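Local atomic coordinates of L-ribulose 3-epimerase (Mesorhizobium loti, PDB entry 3VYL), a protein that catalyses epimerisation of ketoses at C3, interconverting L-ribulose and L-xylulose most efficiently, probably with the manganese ion bound within its TIM barrel. Residues 83-88 with 131-136; 90-95 with 101-106; 246-251 with 256-261. All blocks are in the same frame, centred on the assembly; numbering follows the deposited sequence.

Interaction 1. Residues 83-88 with 131-136; sequences RGVEIL and AKVAET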
ATOM      1  N   ARG A  83      44.027  10.377   5.298  1.00 48.15           N
ATOM      2  CA  ARG A  83      43.876   8.924   5.279  1.00 49.61           C
ATOM      3  C   ARG A  83      42.645   8.534   4.435  1.00 47.73           C
ATOM      4  O   ARG A  83      42.702   7.597   3.641  1.00 47.54           O
ATOM      5  CB  ARG A  83      43.832   8.353   6.704  1.00 53.42           C
ATOM      6  CG  ARG A  83      43.944   6.834   6.811  1.00 58.06           C
ATOM      7  CD  ARG A  83      44.960   6.269   5.831  1.00 64.82           C
ATOM      8  NE  ARG A  83      44.898   4.810   5.732  1.00 71.73           N
ATOM      9  CZ  ARG A  83      45.261   4.118   4.654  1.00 72.75           C
ATOM     10  NH1 ARG A  83      45.694   4.752   3.570  1.00 71.66           N
ATOM     11  NH2 ARG A  83      45.180   2.790   4.655  1.00 73.39           N
ATOM     12  N   GLY A  84      41.562   9.290   4.567  1.00 47.26           N
ATOM     13  CA  GLY A  84      40.388   9.112   3.716  1.00 46.05           C
ATOM     14  C   GLY A  84      40.712   9.178   2.234  1.00 46.15           C
ATOM     15  O   GLY A  84      40.527   8.201   1.497  1.00 46.19           O
ATOM     16  N   VAL A  85      41.212  10.331   1.796  1.00 45.35           N
ATOM     17  CA  VAL A  85      41.594  10.514   0.394  1.00 43.73           C
ATOM     18  C   VAL A  85      42.454   9.349  -0.106  1.00 44.49           C
ATOM     19  O   VAL A  85      42.236   8.848  -1.210  1.00 46.12           O
ATOM     20  CB  VAL A  85      42.294  11.871   0.156  1.00 42.17           C
ATOM     21  CG1 VAL A  85      42.745  12.007  -1.284  1.00 41.33           C
ATOM     22  CG2 VAL A  85      41.370  13.021   0.518  1.00 42.56           C
ATOM     23  N   GLU A  86      43.408   8.897   0.705  1.00 45.14           N
ATOM     24  CA  GLU A  86      44.270   7.790   0.275  1.00 46.05           C
ATOM     25  C   GLU A  86      43.523   6.459   0.153  1.00 45.27           C
ATOM     26  O   GLU A  86      43.856   5.641  -0.715  1.00 47.55           O
ATOM     27  CB  GLU A  86      45.526   7.663   1.161  1.00 49.59           C
ATOM     28  CG  GLU A  86      46.562   6.623   0.695  1.00 51.62           C
ATOM     29  CD  GLU A  86      47.106   6.852  -0.723  1.00 54.27           C
ATOM     30  OE1 GLU A  86      47.076   8.003  -1.234  1.00 52.38           O
ATOM     31  OE2 GLU A  86      47.587   5.865  -1.330  1.00 52.77           O
ATOM     32  N   ILE A  87      42.521   6.241   1.007  1.00 43.43           N
ATOM     33  CA  ILE A  87      41.666   5.054   0.879  1.00 43.21           C
ATOM     34  C   ILE A  87      40.824   5.162  -0.398  1.00 45.07           C
ATOM     35  O   ILE A  87      40.673   4.182  -1.138  1.00 43.39           O
ATOM     36  CB  ILE A  87      40.766   4.825   2.114  1.00 43.05           C
ATOM     37  CG1 ILE A  87      41.609   4.328   3.297  1.00 42.24           C
ATOM     38  CG2 ILE A  87      39.669   3.805   1.802  1.00 42.13           C
ATOM     39  CD1 ILE A  87      41.009   4.620   4.654  1.00 39.84           C
ATOM     40  N   LEU A  88      40.297   6.362  -0.650  1.00 45.18           N
ATOM     41  CA  LEU A  88      39.534   6.646  -1.863  1.00 46.00           C
ATOM     42  C   LEU A  88      40.338   6.374  -3.139  1.00 46.83           C
ATOM     43  O   LEU A  88      39.875   5.636  -4.027  1.00 44.86           O
ATOM     44  CB  LEU A  88      39.025   8.090  -1.835  1.00 46.04           C
ATOM     45  CG  LEU A  88      37.574   8.402  -1.445  1.00 45.39           C
ATOM     46  CD1 LEU A  88      36.935   7.343  -0.560  1.00 45.47           C
ATOM     47  CD2 LEU A  88      37.507   9.768  -0.784  1.00 44.40           C
ATOM     48  N   ALA A 131      35.147  16.641  -4.614  1.00 43.20           N
ATOM     49  CA  ALA A 131      35.354  17.371  -5.869  1.00 44.22           C
ATOM     50  C   ALA A 131      36.692  16.994  -6.531  1.00 45.32           C
ATOM     51  O   ALA A 131      36.762  16.849  -7.755  1.00 47.62           O
ATOM     52  CB  ALA A 131      35.279  18.875  -5.631  1.00 43.22           C
ATOM     53  N   LYS A 132      37.736  16.823  -5.719  1.00 43.82           N
ATOM     54  CA  LYS A 132      39.063  16.479  -6.236  1.00 45.12           C
ATOM     55  C   LYS A 132      39.203  15.000  -6.579  1.00 45.42           C
ATOM     56  O   LYS A 132      39.759  14.642  -7.625  1.00 45.94           O
ATOM     57  CB  LYS A 132      40.155  16.889  -5.250  1.00 45.24           C
ATOM     58  CG  LYS A 132      40.355  18.392  -5.145  1.00 46.51           C
ATOM     59  CD  LYS A 132      41.805  18.732  -4.828  1.00 48.47           C
ATOM     60  CE  LYS A 132      42.176  18.439  -3.381  1.00 50.63           C
ATOM     61  NZ  LYS A 132      41.420  19.295  -2.422  1.00 56.03           N
ATOM     62  N   VAL A 133      38.699  14.145  -5.697  1.00 44.58           N
ATOM     63  CA  VAL A 133      38.830  12.706  -5.865  1.00 43.32           C
ATOM     64  C   VAL A 133      38.023  12.236  -7.076  1.00 46.07           C
ATOM     65  O   VAL A 133      38.329  11.194  -7.678  1.00 48.12           O
ATOM     66  CB  VAL A 133      38.401  11.971  -4.584  1.00 44.40           C
ATOM     67  CG1 VAL A 133      38.613  10.472  -4.715  1.00 43.90           C
ATOM     68  CG2 VAL A 133      39.170  12.513  -3.387  1.00 43.41           C
ATOM     69  N   ALA A 134      37.006  13.022  -7.437  1.00 46.08           N
ATOM     70  CA  ALA A 134      36.193  12.767  -8.631  1.00 45.79           C
ATOM     71  C   ALA A 134      36.996  12.925  -9.919  1.00 46.02           C
ATOM     72  O   ALA A 134      36.809  12.161 -10.875  1.00 45.15           O
ATOM     73  CB  ALA A 134      34.976  13.680  -8.646  1.00 46.65           C
ATOM     74  N   GLU A 135      37.891  13.912  -9.940  1.00 46.36           N
ATOM     75  CA  GLU A 135      38.806  14.080 -11.074  1.00 46.92           C
ATOM     76  C   GLU A 135      39.708  12.862 -11.237  1.00 45.70           C
ATOM     77  O   GLU A 135      39.870  12.355 -12.355  1.00 44.95           O
ATOM     78  CB  GLU A 135      39.636  15.367 -10.959  1.00 47.85           C
ATOM     79  CG  GLU A 135      38.831  16.666 -10.991  1.00 49.70           C
ATOM     80  CD  GLU A 135      37.766  16.694 -12.086  1.00 55.02           C
ATOM     81  OE1 GLU A 135      38.071  16.339 -13.256  1.00 56.57           O
ATOM     82  OE2 GLU A 135      36.615  17.077 -11.772  1.00 55.03           O
ATOM     83  N   THR A 136      40.270  12.383 -10.122  1.00 43.79           N
ATOM     84  CA  THR A 136      41.091  11.171 -10.127  1.00 42.37           C
ATOM     85  C   THR A 136      40.272  10.023 -10.688  1.00 45.08           C
ATOM     86  O   THR A 136      40.758   9.242 -11.513  1.00 48.55           O
ATOM     87  CB  THR A 136      41.565  10.785  -8.713  1.00 40.92           C
ATOM     88  OG1 THR A 136      42.438  11.796  -8.197  1.00 38.21           O
ATOM     89  CG2 THR A 136      42.295   9.444  -8.726  1.00 38.67           C
TER
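Two neighbouring helices on the outer layer of the TIM barrel, 78-98 and 120-139, meet here through Val85 and Leu88 of the first and Val133 of the second. The closest pair of CA atoms, Val85 and Val133, is 7.2 Å apart, and the contact is carried by side chains alone, with no hydrogen bond crossing between the two segments. Both methyls of Val133 are engaged. Its CG1, held anti to the backbone N (chi1 -177°), reaches the base of the leucine: Leu88 CB lies 3.8 Å from Val133 CG1, and Leu88 CG follows at 4.0 Å from the same methyl. The other branch, Val133 CG2, touches the end of that side chain, with Leu88 CD2 at 4.1 Å. These two side chains run at about a right angle; CG1 of Val133 meets the CB-CG part of Leu88 and CG2 its CD2 methyl.

The contact joins two helices that pack side by side outside the barrel, with strand 102-104 between them in sequence. Val85, one turn before Leu88, meets Val133 at a slant and more marginally, through Val85 CG1 and Val133 CG2 at 4.2 Å. Leu88 and Val133 are buried, whereas Val85 is partly exposed. Beyond the helix pair, Leu88 also packs on Leu67 and Ile73, in the connection between strand 60-66 and helix 78-98.

Interaction 2. Residues 90-95 with 101-106; sequences QTIALT and RKVAGI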
ATOM      1  N   GLN A  90      42.978   4.574  -3.581  1.00 51.04           N
ATOM      2  CA  GLN A  90      43.312   3.165  -3.715  1.00 51.75           C
ATOM      3  C   GLN A  90      42.120   2.375  -4.250  1.00 49.04           C
ATOM      4  O   GLN A  90      42.264   1.555  -5.152  1.00 51.89           O
ATOM      5  CB  GLN A  90      43.790   2.615  -2.372  1.00 56.04           C
ATOM      6  CG  GLN A  90      44.762   1.450  -2.485  1.00 61.19           C
ATOM      7  CD  GLN A  90      45.375   1.067  -1.146  1.00 64.59           C
ATOM      8  OE1 GLN A  90      45.416   1.875  -0.210  1.00 66.79           O
ATOM      9  NE2 GLN A  90      45.855  -0.172  -1.047  1.00 64.35           N
ATOM     10  N   THR A  91      40.939   2.653  -3.703  1.00 47.59           N
ATOM     11  CA  THR A  91      39.692   2.003  -4.123  1.00 45.36           C
ATOM     12  C   THR A  91      39.386   2.233  -5.606  1.00 42.00           C
ATOM     13  O   THR A  91      38.879   1.341  -6.294  1.00 36.26           O
ATOM     14  CB  THR A  91      38.499   2.481  -3.263  1.00 46.15           C
ATOM     15  OG1 THR A  91      38.849   2.400  -1.875  1.00 48.47           O
ATOM     16  CG2 THR A  91      37.252   1.623  -3.518  1.00 45.19           C
ATOM     17  N   ILE A  92      39.693   3.441  -6.080  1.00 42.13           N
ATOM     18  CA  ILE A  92      39.534   3.782  -7.490  1.00 41.41           C
ATOM     19  C   ILE A  92      40.414   2.875  -8.361  1.00 43.72           C
ATOM     20  O   ILE A  92      39.904   2.161  -9.239  1.00 45.14           O
ATOM     21  CB  ILE A  92      39.835   5.267  -7.745  1.00 39.33           C
ATOM     22  CG1 ILE A  92      38.758   6.134  -7.086  1.00 37.90           C
ATOM     23  CG2 ILE A  92      39.918   5.540  -9.238  1.00 40.03           C
ATOM     24  CD1 ILE A  92      39.030   7.621  -7.134  1.00 38.35           C
ATOM     25  N   ALA A  93      41.719   2.879  -8.086  1.00 43.49           N
ATOM     26  CA  ALA A  93      42.673   2.034  -8.804  1.00 43.85           C
ATOM     27  C   ALA A  93      42.287   0.554  -8.748  1.00 45.34           C
ATOM     28  O   ALA A  93      42.466  -0.180  -9.730  1.00 47.06           O
ATOM     29  CB  ALA A  93      44.086   2.249  -8.283  1.00 43.54           C
ATOM     30  N   LEU A  94      41.747   0.114  -7.614  1.00 44.77           N
ATOM     31  CA  LEU A  94      41.202  -1.242  -7.541  1.00 45.85           C
ATOM     32  C   LEU A  94      40.065  -1.464  -8.559  1.00 45.74           C
ATOM     33  O   LEU A  94      40.102  -2.424  -9.328  1.00 47.29           O
ATOM     34  CB  LEU A  94      40.750  -1.580  -6.117  1.00 45.28           C
ATOM     35  CG  LEU A  94      40.158  -2.980  -5.912  1.00 46.20           C
ATOM     36  CD1 LEU A  94      41.236  -4.052  -5.974  1.00 48.37           C
ATOM     37  CD2 LEU A  94      39.416  -3.065  -4.590  1.00 48.88           C
ATOM     38  N   THR A  95      39.075  -0.570  -8.563  1.00 46.80           N
ATOM     39  CA  THR A  95      37.919  -0.660  -9.472  1.00 49.04           C
ATOM     40  C   THR A  95      38.396  -0.691 -10.925  1.00 50.17           C
ATOM     41  O   THR A  95      38.059  -1.609 -11.685  1.00 48.51           O
ATOM     42  CB  THR A  95      36.941   0.528  -9.268  1.00 49.84           C
ATOM     43  OG1 THR A  95      36.526   0.584  -7.897  1.00 49.19           O
ATOM     44  CG2 THR A  95      35.710   0.406 -10.169  1.00 47.23           C
ATOM     45  N   ARG A 101      33.293   0.278 -13.482  1.00 48.65           N
ATOM     46  CA  ARG A 101      32.990   1.669 -13.821  1.00 46.61           C
ATOM     47  C   ARG A 101      32.512   2.495 -12.619  1.00 42.47           C
ATOM     48  O   ARG A 101      32.537   3.731 -12.659  1.00 42.71           O
ATOM     49  CB  ARG A 101      31.986   1.721 -14.992  1.00 50.93           C
ATOM     50  CG  ARG A 101      31.124   0.465 -15.123  1.00 55.68           C
ATOM     51  CD  ARG A 101      30.685   0.177 -16.560  1.00 58.15           C
ATOM     52  NE  ARG A 101      29.405   0.778 -16.993  1.00 61.95           N
ATOM     53  CZ  ARG A 101      28.388   1.166 -16.210  1.00 60.25           C
ATOM     54  NH1 ARG A 101      28.439   1.034 -14.890  1.00 58.90           N
ATOM     55  NH2 ARG A 101      27.297   1.693 -16.761  1.00 58.00           N
ATOM     56  N   LYS A 102      32.106   1.814 -11.549  1.00 39.58           N
ATOM     57  CA  LYS A 102      31.548   2.481 -10.360  1.00 37.53           C
ATOM     58  C   LYS A 102      32.300   2.209  -9.045  1.00 36.00           C
ATOM     59  O   LYS A 102      32.548   1.053  -8.684  1.00 34.22           O
ATOM     60  CB  LYS A 102      30.076   2.083 -10.156  1.00 36.89           C
ATOM     61  CG  LYS A 102      29.179   2.216 -11.369  1.00 36.38           C
ATOM     62  CD  LYS A 102      27.750   1.828 -11.034  1.00 34.75           C
ATOM     63  CE  LYS A 102      26.819   2.066 -12.217  1.00 34.56           C
ATOM     64  NZ  LYS A 102      26.671   3.508 -12.564  1.00 31.95           N
ATOM     65  N   VAL A 103      32.636   3.286  -8.336  1.00 35.14           N
ATOM     66  CA  VAL A 103      32.992   3.219  -6.917  1.00 36.14           C
ATOM     67  C   VAL A 103      31.813   3.779  -6.115  1.00 35.99           C
ATOM     68  O   VAL A 103      31.470   4.959  -6.248  1.00 33.84           O
ATOM     69  CB  VAL A 103      34.281   4.013  -6.573  1.00 36.52           C
ATOM     70  CG1 VAL A 103      34.510   4.048  -5.067  1.00 36.35           C
ATOM     71  CG2 VAL A 103      35.496   3.402  -7.252  1.00 37.55           C
ATOM     72  N   ALA A 104      31.243   2.969  -5.242  1.00 36.51           N
ATOM     73  CA  ALA A 104      30.068   3.329  -4.470  1.00 37.05           C
ATOM     74  C   ALA A 104      30.236   3.157  -2.953  1.00 37.75           C
ATOM     75  O   ALA A 104      31.278   2.836  -2.493  1.00 37.40           O
ATOM     76  CB  ALA A 104      28.874   2.554  -4.981  1.00 35.65           C
ATOM     77  N   GLY A 105      29.201   3.398  -2.174  1.00 38.00           N
ATOM     78  CA  GLY A 105      29.293   3.242  -0.750  1.00 36.10           C
ATOM     79  C   GLY A 105      29.274   4.545  -0.022  1.00 36.12           C
ATOM     80  O   GLY A 105      28.877   5.535  -0.562  1.00 36.11           O
ATOM     81  N   ILE A 106      29.681   4.525   1.229  1.00 35.03           N
ATOM     82  CA  ILE A 106      29.728   5.733   2.008  1.00 34.12           C
ATOM     83  C   ILE A 106      31.064   6.352   1.824  1.00 33.16           C
ATOM     84  O   ILE A 106      32.039   5.908   2.314  1.00 32.62           O
ATOM     85  CB  ILE A 106      29.502   5.440   3.485  1.00 34.18           C
ATOM     86  CG1 ILE A 106      28.390   4.434   3.651  1.00 33.56           C
ATOM     87  CG2 ILE A 106      29.077   6.681   4.217  1.00 32.70           C
ATOM     88  CD1 ILE A 106      27.789   4.513   5.009  1.00 32.92           C
TER
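Thr91 makes the first contact of segment 90-95, on helix 78-98, with strand 102-104: its methyl, Thr91 CG2, lies 4.0 Å from Val103 CG1, the two side chains meeting at a slant. The hydroxyl of Thr91 is turned to its own helix, where OG1 bonds the carbonyl O of Ile87, so the methyl is what faces the strand. Ile92 points CB to the flank; its CG1 is 4.3 Å from Val103 CG2, and its side chain also packs on Val133, Thr136 and Ala137 of helix 120-139. One turn after Thr91, Thr95 comes over the strand near Val103 and the peptide that precedes it. With CG2 anti to the backbone N, the methyl is brought to 3.6 Å between Thr95 CG2 and Lys102 O, and Thr95 CB lies 3.8 Å from Val103 CG2. The hydroxyl again serves the helix: Thr95 OG1 donates to Thr91 O at 2.9 Å, tilted 31° from the carbonyl plane, and Thr95 N reaches the same oxygen from its opposite face. Val103 thus presents both methyls to the helix. Lys102, whose CB points the other way, carries its amine to Asp236 in a salt bridge and to the carbonyl of Gly203.

Helix and strand axes approach to 8.5 Å and run at 142°, nearer antiparallel than perpendicular. Thr91 and Thr95 also touch Ile63 of strand 60-66, placing the helix over two adjacent parallel strands, as in the beta-alpha-beta crossover from which a TIM barrel is built.

Interaction 3. Residues 246-251 with 256-261; sequences EIVDEN and TAIWRN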
ATOM      1  N   GLU A 246      26.601 -14.690  10.281  1.00 49.56           N
ATOM      2  CA  GLU A 246      27.381 -15.859   9.991  1.00 49.00           C
ATOM      3  C   GLU A 246      28.412 -15.644   8.924  1.00 49.14           C
ATOM      4  O   GLU A 246      29.442 -16.257   8.946  1.00 49.93           O
ATOM      5  CB  GLU A 246      26.463 -16.977   9.592  1.00 50.09           C
ATOM      6  CG  GLU A 246      25.530 -17.426  10.699  1.00 51.69           C
ATOM      7  CD  GLU A 246      26.248 -17.787  11.963  1.00 54.29           C
ATOM      8  OE1 GLU A 246      25.631 -18.342  12.874  1.00 56.68           O
ATOM      9  OE2 GLU A 246      27.437 -17.493  12.053  1.00 55.76           O
ATOM     10  N   ILE A 247      28.105 -14.840   7.933  1.00 50.08           N
ATOM     11  CA  ILE A 247      29.028 -14.621   6.843  1.00 48.44           C
ATOM     12  C   ILE A 247      29.903 -13.367   6.874  1.00 49.15           C
ATOM     13  O   ILE A 247      31.058 -13.410   6.531  1.00 46.85           O
ATOM     14  CB  ILE A 247      28.270 -14.689   5.533  1.00 46.37           C
ATOM     15  CG1 ILE A 247      27.667 -16.058   5.388  1.00 45.92           C
ATOM     16  CG2 ILE A 247      29.188 -14.408   4.382  1.00 45.38           C
ATOM     17  CD1 ILE A 247      26.512 -16.103   4.438  1.00 46.54           C
ATOM     18  N   VAL A 248      29.361 -12.241   7.276  1.00 49.26           N
ATOM     19  CA  VAL A 248      30.165 -11.038   7.276  1.00 49.95           C
ATOM     20  C   VAL A 248      31.158 -10.966   8.412  1.00 51.62           C
ATOM     21  O   VAL A 248      31.083 -11.705   9.354  1.00 48.37           O
ATOM     22  CB  VAL A 248      29.342  -9.745   7.129  1.00 49.31           C
ATOM     23  CG1 VAL A 248      28.528  -9.794   5.868  1.00 48.21           C
ATOM     24  CG2 VAL A 248      28.457  -9.499   8.326  1.00 49.17           C
ATOM     25  N   ASP A 249      32.141 -10.108   8.268  1.00 54.72           N
ATOM     26  CA  ASP A 249      33.147  -9.925   9.275  1.00 57.09           C
ATOM     27  C   ASP A 249      32.707  -8.998  10.366  1.00 55.99           C
ATOM     28  O   ASP A 249      31.984  -8.070  10.138  1.00 56.76           O
ATOM     29  CB  ASP A 249      34.369  -9.345   8.647  1.00 60.40           C
ATOM     30  CG  ASP A 249      34.258  -7.925   8.520  1.00 65.99           C
ATOM     31  OD1 ASP A 249      34.144  -7.448   7.387  1.00 68.48           O
ATOM     32  OD2 ASP A 249      34.219  -7.281   9.573  1.00 70.71           O
ATOM     33  N   GLU A 250      33.203  -9.244  11.559  1.00 56.41           N
ATOM     34  CA  GLU A 250      32.688  -8.584  12.756  1.00 55.95           C
ATOM     35  C   GLU A 250      32.593  -7.065  12.700  1.00 52.58           C
ATOM     36  O   GLU A 250      31.790  -6.488  13.425  1.00 51.57           O
ATOM     37  CB  GLU A 250      33.487  -9.012  13.984  1.00 58.10           C
ATOM     38  CG  GLU A 250      32.941 -10.262  14.651  1.00 62.83           C
ATOM     39  CD  GLU A 250      33.872 -10.804  15.719  1.00 67.31           C
ATOM     40  OE1 GLU A 250      35.030 -11.144  15.379  1.00 68.14           O
ATOM     41  OE2 GLU A 250      33.447 -10.896  16.896  1.00 68.90           O
ATOM     42  N   ASN A 251      33.396  -6.422  11.856  1.00 51.05           N
ATOM     43  CA  ASN A 251      33.314  -4.966  11.676  1.00 54.71           C
ATOM     44  C   ASN A 251      31.953  -4.518  11.118  1.00 53.94           C
ATOM     45  O   ASN A 251      31.336  -3.572  11.625  1.00 51.93           O
ATOM     46  CB  ASN A 251      34.460  -4.468  10.777  1.00 60.03           C
ATOM     47  CG  ASN A 251      34.393  -2.966  10.493  1.00 63.04           C
ATOM     48  OD1 ASN A 251      34.616  -2.135  11.383  1.00 65.26           O
ATOM     49  ND2 ASN A 251      34.107  -2.614   9.240  1.00 60.08           N
ATOM     50  N   THR A 256      26.434  -2.332  11.179  1.00 34.06           N
ATOM     51  CA  THR A 256      25.089  -2.375  10.622  1.00 31.65           C
ATOM     52  C   THR A 256      24.145  -3.146  11.548  1.00 29.68           C
ATOM     53  O   THR A 256      23.006  -3.435  11.177  1.00 27.77           O
ATOM     54  CB  THR A 256      25.075  -2.962   9.205  1.00 30.03           C
ATOM     55  OG1 THR A 256      25.540  -4.309   9.257  1.00 30.41           O
ATOM     56  CG2 THR A 256      25.976  -2.165   8.303  1.00 30.21           C
ATOM     57  N   ALA A 257      24.644  -3.454  12.749  1.00 28.04           N
ATOM     58  CA  ALA A 257      23.873  -4.061  13.840  1.00 27.62           C
ATOM     59  C   ALA A 257      23.109  -5.316  13.430  1.00 27.80           C
ATOM     60  O   ALA A 257      21.903  -5.426  13.676  1.00 28.23           O
ATOM     61  CB  ALA A 257      22.937  -3.040  14.478  1.00 26.43           C
ATOM     62  N   ILE A 258      23.807  -6.255  12.799  1.00 27.39           N
ATOM     63  CA  ILE A 258      23.199  -7.530  12.457  1.00 27.94           C
ATOM     64  C   ILE A 258      23.295  -8.457  13.657  1.00 29.06           C
ATOM     65  O   ILE A 258      24.344  -9.060  13.909  1.00 32.15           O
ATOM     66  CB  ILE A 258      23.868  -8.198  11.247  1.00 28.01           C
ATOM     67  CG1 ILE A 258      23.991  -7.212  10.095  1.00 26.97           C
ATOM     68  CG2 ILE A 258      23.105  -9.460  10.840  1.00 27.56           C
ATOM     69  CD1 ILE A 258      25.001  -7.664   9.074  1.00 27.91           C
ATOM     70  N   TRP A 259      22.186  -8.568  14.376  1.00 27.19           N
ATOM     71  CA  TRP A 259      22.115  -9.296  15.625  1.00 26.55           C
ATOM     72  C   TRP A 259      21.450 -10.621  15.441  1.00 27.36           C
ATOM     73  O   TRP A 259      21.587 -11.529  16.272  1.00 28.74           O
ATOM     74  CB  TRP A 259      21.287  -8.490  16.603  1.00 25.86           C
ATOM     75  CG  TRP A 259      21.806  -7.098  16.843  1.00 25.93           C
ATOM     76  CD1 TRP A 259      21.065  -5.926  16.960  1.00 26.03           C
ATOM     77  CD2 TRP A 259      23.212  -6.682  17.020  1.00 25.37           C
ATOM     78  NE1 TRP A 259      21.889  -4.852  17.205  1.00 25.71           N
ATOM     79  CE2 TRP A 259      23.186  -5.241  17.248  1.00 24.95           C
ATOM     80  CE3 TRP A 259      24.437  -7.339  17.012  1.00 24.99           C
ATOM     81  CZ2 TRP A 259      24.342  -4.515  17.462  1.00 24.98           C
ATOM     82  CZ3 TRP A 259      25.594  -6.593  17.229  1.00 23.96           C
ATOM     83  CH2 TRP A 259      25.547  -5.218  17.446  1.00 24.48           C
ATOM     84  N   ARG A 260      20.691 -10.726  14.362  1.00 26.11           N
ATOM     85  CA  ARG A 260      19.896 -11.896  14.093  1.00 26.33           C
ATOM     86  C   ARG A 260      19.936 -12.121  12.607  1.00 28.24           C
ATOM     87  O   ARG A 260      20.035 -11.172  11.824  1.00 30.10           O
ATOM     88  CB  ARG A 260      18.452 -11.729  14.602  1.00 25.01           C
ATOM     89  CG  ARG A 260      17.672 -10.614  13.947  1.00 23.75           C
ATOM     90  CD  ARG A 260      16.400 -10.249  14.688  1.00 22.92           C
ATOM     91  NE  ARG A 260      15.767  -9.137  13.982  1.00 23.24           N
ATOM     92  CZ  ARG A 260      14.698  -9.241  13.198  1.00 22.26           C
ATOM     93  NH1 ARG A 260      14.080 -10.406  13.048  1.00 21.84           N
ATOM     94  NH2 ARG A 260      14.232  -8.166  12.591  1.00 21.48           N
ATOM     95  N   ASN A 261      19.900 -13.382  12.211  1.00 30.01           N
ATOM     96  CA  ASN A 261      19.953 -13.697  10.810  1.00 32.21           C
ATOM     97  C   ASN A 261      18.617 -14.206  10.297  1.00 33.15           C
ATOM     98  O   ASN A 261      17.981 -15.099  10.890  1.00 33.56           O
ATOM     99  CB  ASN A 261      21.115 -14.646  10.514  1.00 34.96           C
ATOM    100  CG  ASN A 261      22.463 -13.995  10.762  1.00 36.17           C
ATOM    101  OD1 ASN A 261      22.641 -12.800  10.497  1.00 36.63           O
ATOM    102  ND2 ASN A 261      23.420 -14.770  11.269  1.00 36.04           N
TER
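Val248 and Ile258 form the well-packed part of this contact, where the chain entering helix 250-255 faces the chain leaving it. Both residues are buried and both direct CB at the opposing segment. Their tips meet, Val248 CG2 lying 4.0 Å from Ile258 CD1, with the side chains at about a right angle. The CA atoms of Val248 and Ile258 are 9.4 Å apart; the extended end of Ile258 (chi2 162°) and one methyl of Val248 bridge that separation together. Ser253 packs against both, and Phe9 and Phe243 add apolar contacts to Val248 and Ile258 respectively.

The solvent side differs in burial and chemistry, not in closeness: Glu246 is exposed and Asn261 partly so, yet their CA atoms are 7.8 Å apart. The side chains pass at a slant, the carboxylate and amide planes 50° apart. The amide of Asn261 is probably modelled turned over.

The short helix between the segments is defined at both ends. At its start Asp249 is the N-cap: OD2 accepts from Asn251 N at 2.6 Å, and the N-H...OD2 angle of 132° shows the capping bond to be bent. At its end Ala257, with positive phi, is the C-prime residue of a Schellman motif, in which Ile258 N bonds Ser253 O and Ala257 N bonds Lys254 O. Beyond it, Trp259 NE1 hydrogen-bonds the carbonyl O of Arg151, and Arg260 forms a salt bridge with Glu187, both of a second subunit. In sequence the turn follows barrel strand 238-240 and precedes the long helix 266-292.

How the interactions relate
Interactions 1 and 2 are buried and share helix 78-98, which meets the next helix through residues 83-88 and strand 102-104 through residues 90-95. Their centres are 10 Å apart, and they touch where Ile92 CD1 comes within 3.7 Å of Val133 O. Interaction 3 is partly buried and separate, its centre 29 Å from that of interaction 1 and 23 Å from that of interaction 2. The chemistry follows position: aliphatic packing alone between helices, threonine methyls against a strand valine, their hydroxyls bonded back to carbonyls of their own helix, and, around a short capped helix, one apolar pair beside a polar one, next to residues that bond a second subunit.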